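Local coordinates for DUF5012 domain-containing protein (Bacteroides thetaiotaomicron, PDB 5FQ8) that is of unknown function but is probably a membrane-anchored lipoprotein, built from an Ig-like domain followed by a beta-rich C-terminal domain, at residues I47-G55 and Y65-N73; I133-Y141 and W196-F206. All coordinates share one frame; numbering follows the deposited sequence.

Interaction 1: residues I47-G55 and Y65-N73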
ATOM      1  N   ILE G  47      42.179   5.809  38.849  1.00 55.09           N
ATOM      2  CA  ILE G  47      42.684   4.798  39.767  1.00 49.46           C
ATOM      3  C   ILE G  47      44.042   4.307  39.292  1.00 40.38           C
ATOM      4  O   ILE G  47      44.394   3.141  39.482  1.00 39.37           O
ATOM      5  CB  ILE G  47      41.699   3.629  39.910  1.00 44.04           C
ATOM      6  CG1 ILE G  47      41.355   3.053  38.542  1.00 48.31           C
ATOM      7  CG2 ILE G  47      40.456   4.093  40.609  1.00 42.45           C
ATOM      8  CD1 ILE G  47      41.004   1.596  38.580  1.00 37.52           C
ATOM      9  N   THR G  48      44.815   5.197  38.681  1.00 41.14           N
ATOM     10  CA  THR G  48      46.134   4.818  38.208  1.00 40.77           C
ATOM     11  C   THR G  48      47.031   4.379  39.349  1.00 47.83           C
ATOM     12  O   THR G  48      47.911   3.535  39.163  1.00 40.23           O
ATOM     13  CB  THR G  48      46.754   5.984  37.461  1.00 41.95           C
ATOM     14  OG1 THR G  48      45.890   6.328  36.382  1.00 42.02           O
ATOM     15  CG2 THR G  48      48.091   5.616  36.913  1.00 41.73           C
ATOM     16  N   GLU G  49      46.811   4.915  40.540  1.00 48.69           N
ATOM     17  CA  GLU G  49      47.630   4.533  41.672  1.00 49.20           C
ATOM     18  C   GLU G  49      47.310   3.134  42.183  1.00 46.10           C
ATOM     19  O   GLU G  49      48.018   2.645  43.068  1.00 47.44           O
ATOM     20  CB  GLU G  49      47.460   5.562  42.792  1.00 54.83           C
ATOM     21  CG  GLU G  49      46.033   5.690  43.333  1.00 56.07           C
ATOM     22  CD  GLU G  49      45.105   6.529  42.455  1.00 57.91           C
ATOM     23  OE1 GLU G  49      45.305   6.590  41.223  1.00 59.70           O
ATOM     24  OE2 GLU G  49      44.166   7.136  43.009  1.00 64.64           O
ATOM     25  N   SER G  50      46.278   2.480  41.651  1.00 43.41           N
ATOM     26  CA  SER G  50      45.861   1.176  42.142  1.00 46.82           C
ATOM     27  C   SER G  50      46.422   0.025  41.333  1.00 38.27           C
ATOM     28  O   SER G  50      46.214  -1.130  41.705  1.00 37.79           O
ATOM     29  CB  SER G  50      44.336   1.073  42.152  1.00 53.90           C
ATOM     30  OG  SER G  50      43.784   1.920  43.140  1.00 62.89           O
ATOM     31  N   VAL G  51      47.109   0.307  40.237  1.00 38.80           N
ATOM     32  CA  VAL G  51      47.586  -0.752  39.367  1.00 38.69           C
ATOM     33  C   VAL G  51      48.640  -1.552  40.107  1.00 38.57           C
ATOM     34  O   VAL G  51      49.528  -0.988  40.752  1.00 45.61           O
ATOM     35  CB  VAL G  51      48.145  -0.168  38.061  1.00 40.53           C
ATOM     36  CG1 VAL G  51      48.727  -1.261  37.191  1.00 38.91           C
ATOM     37  CG2 VAL G  51      47.068   0.606  37.305  1.00 41.41           C
ATOM     38  N   GLN G  52      48.529  -2.866  40.041  1.00 38.10           N
ATOM     39  CA  GLN G  52      49.547  -3.749  40.576  1.00 45.41           C
ATOM     40  C   GLN G  52      50.446  -4.203  39.437  1.00 39.47           C
ATOM     41  O   GLN G  52      50.006  -4.318  38.290  1.00 35.96           O
ATOM     42  CB  GLN G  52      48.913  -4.956  41.278  1.00 54.39           C
ATOM     43  CG  GLN G  52      47.964  -4.593  42.423  1.00 65.52           C
ATOM     44  CD  GLN G  52      47.102  -5.761  42.903  1.00 68.52           C
ATOM     45  OE1 GLN G  52      47.333  -6.916  42.540  1.00 69.80           O
ATOM     46  NE2 GLN G  52      46.099  -5.456  43.726  1.00 67.09           N
ATOM     47  N   ILE G  53      51.719  -4.433  39.752  1.00 37.34           N
ATOM     48  CA  ILE G  53      52.695  -4.894  38.772  1.00 37.32           C
ATOM     49  C   ILE G  53      53.415  -6.111  39.319  1.00 46.94           C
ATOM     50  O   ILE G  53      54.093  -6.019  40.346  1.00 44.22           O
ATOM     51  CB  ILE G  53      53.715  -3.807  38.419  1.00 38.02           C
ATOM     52  CG1 ILE G  53      53.010  -2.528  38.014  1.00 37.92           C
ATOM     53  CG2 ILE G  53      54.572  -4.268  37.278  1.00 38.08           C
ATOM     54  CD1 ILE G  53      53.957  -1.390  37.827  1.00 39.87           C
ATOM     55  N   LYS G  54      53.298  -7.238  38.621  1.00 44.97           N
ATOM     56  CA  LYS G  54      53.997  -8.463  38.994  1.00 48.51           C
ATOM     57  C   LYS G  54      55.191  -8.675  38.074  1.00 45.35           C
ATOM     58  O   LYS G  54      55.058  -8.612  36.848  1.00 38.00           O
ATOM     59  CB  LYS G  54      53.054  -9.669  38.949  1.00 52.96           C
ATOM     60  CG  LYS G  54      52.044  -9.705  40.108  1.00 53.25           C
ATOM     61  CD  LYS G  54      50.926 -10.732  39.899  1.00 50.37           C
ATOM     62  CE  LYS G  54      49.949 -10.761  41.082  1.00 47.79           C
ATOM     63  NZ  LYS G  54      50.627 -11.125  42.354  1.00 50.27           N
ATOM     64  N   GLY G  55      56.353  -8.901  38.672  1.00 51.37           N
ATOM     65  CA  GLY G  55      57.598  -9.066  37.953  1.00 40.28           C
ATOM     66  C   GLY G  55      58.624  -8.033  38.368  1.00 43.65           C
ATOM     67  O   GLY G  55      58.322  -7.042  39.026  1.00 41.96           O
ATOM     68  N   TYR G  65      62.722 -10.376  31.031  1.00 61.39           N
ATOM     69  CA  TYR G  65      61.942 -10.034  32.208  1.00 58.52           C
ATOM     70  C   TYR G  65      60.560  -9.598  31.763  1.00 57.57           C
ATOM     71  O   TYR G  65      60.431  -8.685  30.942  1.00 54.77           O
ATOM     72  CB  TYR G  65      62.629  -8.933  33.013  1.00 53.19           C
ATOM     73  CG  TYR G  65      63.953  -9.359  33.570  1.00 50.90           C
ATOM     74  CD1 TYR G  65      64.032 -10.083  34.750  1.00 49.36           C
ATOM     75  CD2 TYR G  65      65.128  -9.062  32.905  1.00 55.07           C
ATOM     76  CE1 TYR G  65      65.242 -10.483  35.259  1.00 58.43           C
ATOM     77  CE2 TYR G  65      66.347  -9.460  33.408  1.00 58.26           C
ATOM     78  CZ  TYR G  65      66.396 -10.170  34.584  1.00 59.65           C
ATOM     79  OH  TYR G  65      67.611 -10.567  35.082  1.00 61.71           O
ATOM     80  N   ASN G  66      59.533 -10.256  32.298  1.00 62.83           N
ATOM     81  CA  ASN G  66      58.142  -9.934  32.007  1.00 58.46           C
ATOM     82  C   ASN G  66      57.509  -9.226  33.196  1.00 52.83           C
ATOM     83  O   ASN G  66      57.618  -9.696  34.333  1.00 49.34           O
ATOM     84  CB  ASN G  66      57.344 -11.195  31.682  1.00 51.92           C
ATOM     85  CG  ASN G  66      57.746 -11.811  30.375  1.00 48.85           C
ATOM     86  OD1 ASN G  66      57.157 -11.526  29.340  1.00 47.74           O
ATOM     87  ND2 ASN G  66      58.756 -12.667  30.411  1.00 49.03           N
ATOM     88  N   LEU G  67      56.843  -8.107  32.928  1.00 44.36           N
ATOM     89  CA  LEU G  67      56.096  -7.361  33.930  1.00 38.42           C
ATOM     90  C   LEU G  67      54.626  -7.401  33.561  1.00 37.90           C
ATOM     91  O   LEU G  67      54.272  -7.169  32.406  1.00 37.32           O
ATOM     92  CB  LEU G  67      56.575  -5.920  34.011  1.00 38.86           C
ATOM     93  CG  LEU G  67      58.051  -5.666  34.274  1.00 40.03           C
ATOM     94  CD1 LEU G  67      58.497  -4.463  33.481  1.00 43.49           C
ATOM     95  CD2 LEU G  67      58.276  -5.427  35.738  1.00 40.28           C
ATOM     96  N   VAL G  68      53.778  -7.706  34.534  1.00 38.77           N
ATOM     97  CA  VAL G  68      52.338  -7.791  34.318  1.00 36.33           C
ATOM     98  C   VAL G  68      51.669  -6.652  35.069  1.00 35.64           C
ATOM     99  O   VAL G  68      51.824  -6.525  36.287  1.00 35.88           O
ATOM    100  CB  VAL G  68      51.780  -9.152  34.750  1.00 38.64           C
ATOM    101  CG1 VAL G  68      50.269  -9.139  34.683  1.00 37.83           C
ATOM    102  CG2 VAL G  68      52.315 -10.219  33.846  1.00 36.12           C
ATOM    103  N   TYR G  69      50.938  -5.823  34.338  1.00 38.44           N
ATOM    104  CA  TYR G  69      50.220  -4.689  34.895  1.00 35.27           C
ATOM    105  C   TYR G  69      48.746  -5.037  35.001  1.00 34.56           C
ATOM    106  O   TYR G  69      48.162  -5.574  34.055  1.00 38.66           O
ATOM    107  CB  TYR G  69      50.386  -3.450  34.017  1.00 35.75           C
ATOM    108  CG  TYR G  69      51.786  -2.940  33.854  1.00 36.63           C
ATOM    109  CD1 TYR G  69      52.657  -3.528  32.957  1.00 36.98           C
ATOM    110  CD2 TYR G  69      52.227  -1.838  34.562  1.00 38.12           C
ATOM    111  CE1 TYR G  69      53.927  -3.049  32.788  1.00 37.92           C
ATOM    112  CE2 TYR G  69      53.493  -1.358  34.394  1.00 38.23           C
ATOM    113  CZ  TYR G  69      54.336  -1.970  33.508  1.00 38.51           C
ATOM    114  OH  TYR G  69      55.601  -1.486  33.349  1.00 39.57           O
ATOM    115  N   ALA G  70      48.138  -4.715  36.135  1.00 37.80           N
ATOM    116  CA  ALA G  70      46.732  -5.041  36.310  1.00 39.00           C
ATOM    117  C   ALA G  70      46.068  -4.056  37.258  1.00 35.65           C
ATOM    118  O   ALA G  70      46.684  -3.549  38.197  1.00 40.64           O
ATOM    119  CB  ALA G  70      46.556  -6.469  36.831  1.00 41.44           C
ATOM    120  N   ALA G  71      44.802  -3.803  37.003  1.00 34.10           N
ATOM    121  CA  ALA G  71      43.972  -2.994  37.874  1.00 34.54           C
ATOM    122  C   ALA G  71      42.683  -3.752  38.109  1.00 34.79           C
ATOM    123  O   ALA G  71      42.219  -4.488  37.238  1.00 39.56           O
ATOM    124  CB  ALA G  71      43.680  -1.629  37.271  1.00 35.00           C
ATOM    125  N   TYR G  72      42.104  -3.573  39.286  1.00 36.86           N
ATOM    126  CA  TYR G  72      41.024  -4.441  39.716  1.00 39.88           C
ATOM    127  C   TYR G  72      39.755  -3.663  40.025  1.00 43.51           C
ATOM    128  O   TYR G  72      39.789  -2.520  40.482  1.00 41.50           O
ATOM    129  CB  TYR G  72      41.439  -5.257  40.928  1.00 45.51           C
ATOM    130  CG  TYR G  72      42.481  -6.312  40.626  1.00 37.04           C
ATOM    131  CD1 TYR G  72      42.116  -7.528  40.066  1.00 39.67           C
ATOM    132  CD2 TYR G  72      43.822  -6.096  40.904  1.00 38.50           C
ATOM    133  CE1 TYR G  72      43.052  -8.495  39.790  1.00 38.78           C
ATOM    134  CE2 TYR G  72      44.764  -7.060  40.628  1.00 39.61           C
ATOM    135  CZ  TYR G  72      44.372  -8.257  40.069  1.00 41.04           C
ATOM    136  OH  TYR G  72      45.299  -9.229  39.788  1.00 39.68           O
ATOM    137  N   ASN G  73      38.638  -4.327  39.754  1.00 44.49           N
ATOM    138  CA  ASN G  73      37.291  -3.843  39.982  1.00 42.07           C
ATOM    139  C   ASN G  73      36.946  -3.928  41.463  1.00 41.43           C
ATOM    140  O   ASN G  73      37.746  -4.353  42.296  1.00 41.32           O
ATOM    141  CB  ASN G  73      36.322  -4.685  39.162  1.00 43.65           C
ATOM    142  CG  ASN G  73      34.999  -4.032  38.962  1.00 44.77           C
ATOM    143  OD1 ASN G  73      33.964  -4.615  39.245  1.00 42.97           O
ATOM    144  ND2 ASN G  73      35.017  -2.814  38.456  1.00 52.23           N
TER
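I53 lies alongside Y69 with both side chains pointing the same way, and this pair forms the close-packed half of the contact. With CG1 of I53 anti to the carbonyl carbon (chi1 -52°), the branch runs along one flank of the ring, where I53 CD1 comes 3.5 Å from Y69 CE2, while I53 CG2 sits over the rim of one ring face. V51 CG1 approaches the ring edge near its plane, 4.2 Å from Y69 CB, and V51 CG2 meets the methyl of A71. The Y69 hydroxyl is hydrogen-bonded to E35, and F81 stacks on the ring. Replacing Y69 with an alanine would take away the ring that I53 CD1 lies against, and would probably leave F81 without its stacking partner and E35 without the hydroxyl it bonds.

The face carrying Q52, K54 and Y72 is looser at its surface end. Q52 crosses Y72 at about a right angle, its OE1 at the ring edge near CE2, with amide and ring planes 46° apart; K54 bends away from the neighbouring strand.

Reciprocal backbone bonds fix the register, joining Q52 with A70 (Q52 N to A70 O, 2.7 Å) and K54 with V68. The non-hydrogen-bonded I53-Y69 pair lies between them. With strand directions 157° apart, this is an antiparallel beta hairpin whose 52-54 strand edges a mixed four-stranded sheet of the Ig-like domain.

Interaction 2: residues I133-Y141 and W196-F206; sequences ISDFLGGWY and WTVAYAGQLSF
L137 occupies the apolar centre: its CD2 lies 3.8 Å from V198 CG1 and 3.9 Å from F206 CE1, so a single methyl touches both strands of the hairpin opposite. F206 also meets the indole of W140, with CE2 over one indole face and the ring planes oblique, but the two rings are modelled too close for the exact spacing to be trusted. Further along, Y141 CE2 reaches Y200 CE2 at 4.1 Å, again obliquely, and the Y141 hydroxyl faces L204 from the opposite direction. Here Y141 and L204 also pack on polar side chains of another protein chain.

The strands facing the loop are 193-200 and 204-211, a beta hairpin in the large antiparallel sheet of the C-terminal domain. From it W196, V198, Y200, L204 and F206 turn toward the irregular loop after strand 130-133.

With CG of W196 between the backbone N and the carbonyl carbon (chi1 65°), the indole is turned toward the loop. There the CD1 edge of F136 points at the indole face, edge-to-face, with planes at 82° and centroids 5.5 Å apart. I133 CD1 touches W196 CH2 at 3.9 Å.

The same indole begins the polar edge. Its NE1 donates to F136 O with an N-H...O angle of 143°, the donor tilted from the carbonyl plane, which ties the loop backbone to the strand. Behind this bond, D135 opens a type I turn to G138; its OD1 accepts from L137 N (3.0 Å), the N-H arriving from above the carboxylate plane in an Asx turn, and also bonds to M153 N.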
ATOM      1  N   ILE G 133      66.603 -14.480  19.614  1.00 79.02           N
ATOM      2  CA  ILE G 133      65.764 -13.982  18.531  1.00 78.16           C
ATOM      3  C   ILE G 133      64.329 -14.386  18.822  1.00 77.12           C
ATOM      4  O   ILE G 133      64.055 -15.556  19.110  1.00 77.82           O
ATOM      5  CB  ILE G 133      66.225 -14.518  17.162  1.00 81.73           C
ATOM      6  CG1 ILE G 133      65.195 -14.204  16.081  1.00 81.90           C
ATOM      7  CG2 ILE G 133      66.489 -16.006  17.225  1.00 83.25           C
ATOM      8  CD1 ILE G 133      65.310 -12.820  15.516  1.00 79.49           C
ATOM      9  N   SER G 134      63.419 -13.423  18.747  1.00 73.07           N
ATOM     10  CA  SER G 134      62.039 -13.691  19.114  1.00 69.35           C
ATOM     11  C   SER G 134      61.241 -14.339  17.994  1.00 72.32           C
ATOM     12  O   SER G 134      60.209 -14.954  18.274  1.00 73.26           O
ATOM     13  CB  SER G 134      61.351 -12.402  19.532  1.00 67.00           C
ATOM     14  OG  SER G 134      61.363 -11.483  18.461  1.00 66.46           O
ATOM     15  N   ASP G 135      61.681 -14.209  16.741  1.00 74.82           N
ATOM     16  CA  ASP G 135      60.943 -14.802  15.631  1.00 76.30           C
ATOM     17  C   ASP G 135      61.882 -14.887  14.429  1.00 80.88           C
ATOM     18  O   ASP G 135      62.152 -13.874  13.777  1.00 84.15           O
ATOM     19  CB  ASP G 135      59.694 -13.988  15.308  1.00 69.43           C
ATOM     20  CG  ASP G 135      58.693 -14.763  14.481  1.00 69.92           C
ATOM     21  OD1 ASP G 135      59.030 -15.871  14.022  1.00 62.38           O
ATOM     22  OD2 ASP G 135      57.568 -14.258  14.290  1.00 70.66           O
ATOM     23  N   PHE G 136      62.368 -16.093  14.145  1.00 76.54           N
ATOM     24  CA  PHE G 136      63.145 -16.306  12.932  1.00 89.28           C
ATOM     25  C   PHE G 136      62.331 -16.084  11.672  1.00 70.84           C
ATOM     26  O   PHE G 136      62.918 -15.972  10.594  1.00 75.20           O
ATOM     27  CB  PHE G 136      63.702 -17.721  12.890  1.00 71.11           C
ATOM     28  CG  PHE G 136      65.096 -17.848  13.411  1.00 73.06           C
ATOM     29  CD1 PHE G 136      66.137 -17.177  12.805  1.00 74.69           C
ATOM     30  CD2 PHE G 136      65.369 -18.669  14.488  1.00 71.07           C
ATOM     31  CE1 PHE G 136      67.420 -17.304  13.278  1.00 76.14           C
ATOM     32  CE2 PHE G 136      66.647 -18.804  14.966  1.00 72.85           C
ATOM     33  CZ  PHE G 136      67.677 -18.120  14.362  1.00 76.05           C
ATOM     34  N   LEU G 137      61.005 -16.052  11.769  1.00 69.07           N
ATOM     35  CA  LEU G 137      60.153 -15.941  10.597  1.00 70.56           C
ATOM     36  C   LEU G 137      59.711 -14.515  10.326  1.00 70.00           C
ATOM     37  O   LEU G 137      58.841 -14.304   9.481  1.00 72.30           O
ATOM     38  CB  LEU G 137      58.922 -16.836  10.742  1.00 69.42           C
ATOM     39  CG  LEU G 137      59.102 -18.317  11.064  1.00 69.90           C
ATOM     40  CD1 LEU G 137      57.752 -18.998  11.150  1.00 68.80           C
ATOM     41  CD2 LEU G 137      59.971 -19.007  10.035  1.00 73.60           C
ATOM     42  N   GLY G 138      60.276 -13.534  11.022  1.00 68.71           N
ATOM     43  CA  GLY G 138      59.909 -12.157  10.757  1.00 68.49           C
ATOM     44  C   GLY G 138      58.439 -11.871  10.907  1.00 73.81           C
ATOM     45  O   GLY G 138      57.941 -10.895  10.339  1.00 73.08           O
ATOM     46  N   GLY G 139      57.723 -12.701  11.656  1.00 74.56           N
ATOM     47  CA  GLY G 139      56.307 -12.488  11.879  1.00 79.03           C
ATOM     48  C   GLY G 139      55.422 -12.949  10.743  1.00 82.77           C
ATOM     49  O   GLY G 139      54.413 -12.302  10.465  1.00 79.22           O
ATOM     50  N   TRP G 140      55.776 -14.049  10.073  1.00 91.83           N
ATOM     51  CA  TRP G 140      54.923 -14.546   9.003  1.00 92.96           C
ATOM     52  C   TRP G 140      53.651 -15.165   9.557  1.00 91.78           C
ATOM     53  O   TRP G 140      52.619 -15.167   8.879  1.00 92.91           O
ATOM     54  CB  TRP G 140      55.670 -15.559   8.134  1.00100.67           C
ATOM     55  CG  TRP G 140      54.772 -16.360   7.245  1.00107.56           C
ATOM     56  CD1 TRP G 140      54.510 -17.691   7.338  1.00116.34           C
ATOM     57  CD2 TRP G 140      53.997 -15.876   6.144  1.00105.50           C
ATOM     58  NE1 TRP G 140      53.638 -18.075   6.351  1.00106.15           N
ATOM     59  CE2 TRP G 140      53.301 -16.977   5.606  1.00108.84           C
ATOM     60  CE3 TRP G 140      53.826 -14.619   5.556  1.00103.95           C
ATOM     61  CZ2 TRP G 140      52.449 -16.861   4.511  1.00111.09           C
ATOM     62  CZ3 TRP G 140      52.978 -14.506   4.466  1.00116.42           C
ATOM     63  CH2 TRP G 140      52.297 -15.619   3.961  1.00118.48           C
ATOM     64  N   TYR G 141      53.701 -15.691  10.773  1.00 93.02           N
ATOM     65  CA  TYR G 141      52.518 -16.179  11.461  1.00 82.60           C
ATOM     66  C   TYR G 141      52.147 -15.324  12.657  1.00 71.30           C
ATOM     67  O   TYR G 141      50.963 -15.069  12.880  1.00 71.99           O
ATOM     68  CB  TYR G 141      52.730 -17.625  11.923  1.00 67.61           C
ATOM     69  CG  TYR G 141      52.939 -18.617  10.807  1.00 73.69           C
ATOM     70  CD1 TYR G 141      52.057 -18.700   9.744  1.00 66.48           C
ATOM     71  CD2 TYR G 141      54.026 -19.476  10.824  1.00 66.32           C
ATOM     72  CE1 TYR G 141      52.254 -19.618   8.730  1.00 69.57           C
ATOM     73  CE2 TYR G 141      54.232 -20.388   9.820  1.00 69.39           C
ATOM     74  CZ  TYR G 141      53.347 -20.459   8.772  1.00 71.03           C
ATOM     75  OH  TYR G 141      53.557 -21.376   7.764  1.00 74.35           O
ATOM     76  N   TRP G 196      68.631 -13.681   6.373  1.00103.17           N
ATOM     77  CA  TRP G 196      68.575 -15.127   6.507  1.00 90.81           C
ATOM     78  C   TRP G 196      67.412 -15.647   5.687  1.00 91.56           C
ATOM     79  O   TRP G 196      66.429 -14.939   5.455  1.00 90.44           O
ATOM     80  CB  TRP G 196      68.467 -15.577   7.973  1.00 93.11           C
ATOM     81  CG  TRP G 196      67.211 -15.188   8.722  1.00 89.02           C
ATOM     82  CD1 TRP G 196      65.969 -15.726   8.578  1.00 82.24           C
ATOM     83  CD2 TRP G 196      67.106 -14.216   9.766  1.00 80.24           C
ATOM     84  NE1 TRP G 196      65.095 -15.133   9.443  1.00 78.71           N
ATOM     85  CE2 TRP G 196      65.766 -14.197  10.182  1.00 77.45           C
ATOM     86  CE3 TRP G 196      68.010 -13.346  10.371  1.00 79.74           C
ATOM     87  CZ2 TRP G 196      65.309 -13.343  11.184  1.00 74.49           C
ATOM     88  CZ3 TRP G 196      67.556 -12.496  11.359  1.00 76.60           C
ATOM     89  CH2 TRP G 196      66.219 -12.501  11.759  1.00 73.93           C
ATOM     90  N   THR G 197      67.567 -16.872   5.209  1.00 93.81           N
ATOM     91  CA  THR G 197      66.472 -17.653   4.664  1.00 94.24           C
ATOM     92  C   THR G 197      66.372 -18.906   5.508  1.00117.79           C
ATOM     93  O   THR G 197      67.392 -19.536   5.805  1.00 93.95           O
ATOM     94  CB  THR G 197      66.692 -18.012   3.196  1.00 98.95           C
ATOM     95  OG1 THR G 197      67.890 -18.781   3.074  1.00101.64           O
ATOM     96  CG2 THR G 197      66.803 -16.763   2.348  1.00100.78           C
ATOM     97  N   VAL G 198      65.157 -19.244   5.920  1.00 97.88           N
ATOM     98  CA  VAL G 198      64.921 -20.370   6.809  1.00 93.57           C
ATOM     99  C   VAL G 198      63.848 -21.249   6.187  1.00 98.70           C
ATOM    100  O   VAL G 198      62.899 -20.746   5.576  1.00103.32           O
ATOM    101  CB  VAL G 198      64.529 -19.891   8.223  1.00 96.13           C
ATOM    102  CG1 VAL G 198      63.291 -19.018   8.171  1.00 81.91           C
ATOM    103  CG2 VAL G 198      64.343 -21.068   9.157  1.00 82.78           C
ATOM    104  N   ALA G 199      64.021 -22.563   6.312  1.00101.19           N
ATOM    105  CA  ALA G 199      63.120 -23.545   5.726  1.00105.75           C
ATOM    106  C   ALA G 199      62.307 -24.217   6.825  1.00103.46           C
ATOM    107  O   ALA G 199      62.866 -24.659   7.835  1.00103.98           O
ATOM    108  CB  ALA G 199      63.897 -24.589   4.924  1.00123.04           C
ATOM    109  N   TYR G 200      60.997 -24.300   6.620  1.00100.97           N
ATOM    110  CA  TYR G 200      60.058 -24.749   7.636  1.00102.58           C
ATOM    111  C   TYR G 200      59.271 -25.962   7.134  1.00107.98           C
ATOM    112  O   TYR G 200      59.495 -26.464   6.032  1.00 99.09           O
ATOM    113  CB  TYR G 200      59.131 -23.598   8.037  1.00 99.88           C
ATOM    114  CG  TYR G 200      58.416 -23.799   9.351  1.00 89.02           C
ATOM    115  CD1 TYR G 200      59.111 -24.187  10.489  1.00 86.94           C
ATOM    116  CD2 TYR G 200      57.048 -23.603   9.452  1.00 86.00           C
ATOM    117  CE1 TYR G 200      58.462 -24.378  11.686  1.00 84.66           C
ATOM    118  CE2 TYR G 200      56.391 -23.790  10.643  1.00 82.84           C
ATOM    119  CZ  TYR G 200      57.104 -24.174  11.758  1.00 84.27           C
ATOM    120  OH  TYR G 200      56.454 -24.364  12.952  1.00 80.05           O
ATOM    121  N   ALA G 201      58.337 -26.409   7.977  1.00 84.21           N
ATOM    122  CA  ALA G 201      57.547 -27.634   7.868  1.00 85.25           C
ATOM    123  C   ALA G 201      57.560 -28.327   6.509  1.00100.53           C
ATOM    124  O   ALA G 201      56.534 -28.391   5.824  1.00 90.19           O
ATOM    125  CB  ALA G 201      56.097 -27.344   8.259  1.00 82.37           C
ATOM    126  N   GLY G 202      58.711 -28.861   6.118  1.00 94.15           N
ATOM    127  CA  GLY G 202      58.755 -29.783   5.004  1.00 98.32           C
ATOM    128  C   GLY G 202      58.744 -29.147   3.632  1.00102.20           C
ATOM    129  O   GLY G 202      59.503 -29.566   2.757  1.00109.89           O
ATOM    130  N   GLN G 203      57.888 -28.145   3.416  1.00 99.44           N
ATOM    131  CA  GLN G 203      57.789 -27.538   2.095  1.00105.94           C
ATOM    132  C   GLN G 203      57.568 -26.032   2.181  1.00103.84           C
ATOM    133  O   GLN G 203      56.885 -25.453   1.328  1.00110.00           O
ATOM    134  CB  GLN G 203      56.674 -28.195   1.270  1.00113.62           C
ATOM    135  CG  GLN G 203      55.275 -28.061   1.854  1.00 99.14           C
ATOM    136  CD  GLN G 203      54.842 -29.282   2.636  1.00 98.21           C
ATOM    137  OE1 GLN G 203      55.593 -29.812   3.455  1.00 97.52           O
ATOM    138  NE2 GLN G 203      53.624 -29.741   2.382  1.00 98.37           N
ATOM    139  N   LEU G 204      58.143 -25.383   3.193  1.00116.50           N
ATOM    140  CA  LEU G 204      58.062 -23.940   3.369  1.00 92.76           C
ATOM    141  C   LEU G 204      59.462 -23.359   3.515  1.00 93.34           C
ATOM    142  O   LEU G 204      60.392 -24.049   3.939  1.00 94.03           O
ATOM    143  CB  LEU G 204      57.223 -23.573   4.599  1.00 88.08           C
ATOM    144  CG  LEU G 204      55.762 -23.193   4.365  1.00 86.79           C
ATOM    145  CD1 LEU G 204      54.971 -23.398   5.625  1.00 82.89           C
ATOM    146  CD2 LEU G 204      55.649 -21.752   3.927  1.00 86.49           C
ATOM    147  N   SER G 205      59.605 -22.088   3.144  1.00 93.26           N
ATOM    148  CA  SER G 205      60.823 -21.324   3.393  1.00 95.48           C
ATOM    149  C   SER G 205      60.580 -19.867   3.030  1.00 96.61           C
ATOM    150  O   SER G 205      59.771 -19.559   2.151  1.00103.59           O
ATOM    151  CB  SER G 205      62.017 -21.862   2.601  1.00103.00           C
ATOM    152  OG  SER G 205      62.087 -21.241   1.338  1.00111.16           O
ATOM    153  N   PHE G 206      61.297 -18.979   3.712  1.00 96.67           N
ATOM    154  CA  PHE G 206      61.138 -17.543   3.550  1.00102.84           C
ATOM    155  C   PHE G 206      62.503 -16.919   3.310  1.00106.82           C
ATOM    156  O   PHE G 206      63.537 -17.572   3.462  1.00109.13           O
ATOM    157  CB  PHE G 206      60.470 -16.919   4.779  1.00106.58           C
ATOM    158  CG  PHE G 206      59.252 -17.658   5.236  1.00105.12           C
ATOM    159  CD1 PHE G 206      59.361 -18.724   6.113  1.00103.13           C
ATOM    160  CD2 PHE G 206      57.998 -17.300   4.777  1.00101.49           C
ATOM    161  CE1 PHE G 206      58.246 -19.412   6.527  1.00 98.07           C
ATOM    162  CE2 PHE G 206      56.880 -17.986   5.187  1.00102.04           C
ATOM    163  CZ  PHE G 206      57.006 -19.045   6.063  1.00 99.81           C
TER

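The two contacts follow one another along the chain, interaction 1 closing before interaction 2 opens, and they lie on opposite sides of the chain's centre. Their centres are about 34 Å apart and their nearest atoms about 11 Å, so neither touches the other. They share no sheet. Residues 47-55 and 65-73 pair at the margin of a four-stranded mixed sheet in the Ig-like domain, and are local in sequence. Residues 133-141 and 196-206, separated by 54 residues, instead bring a loop onto a hairpin remote in sequence within the C-terminal domain. The evidence fits two separately packed domains in series, with only interaction 2 approached by another protein chain.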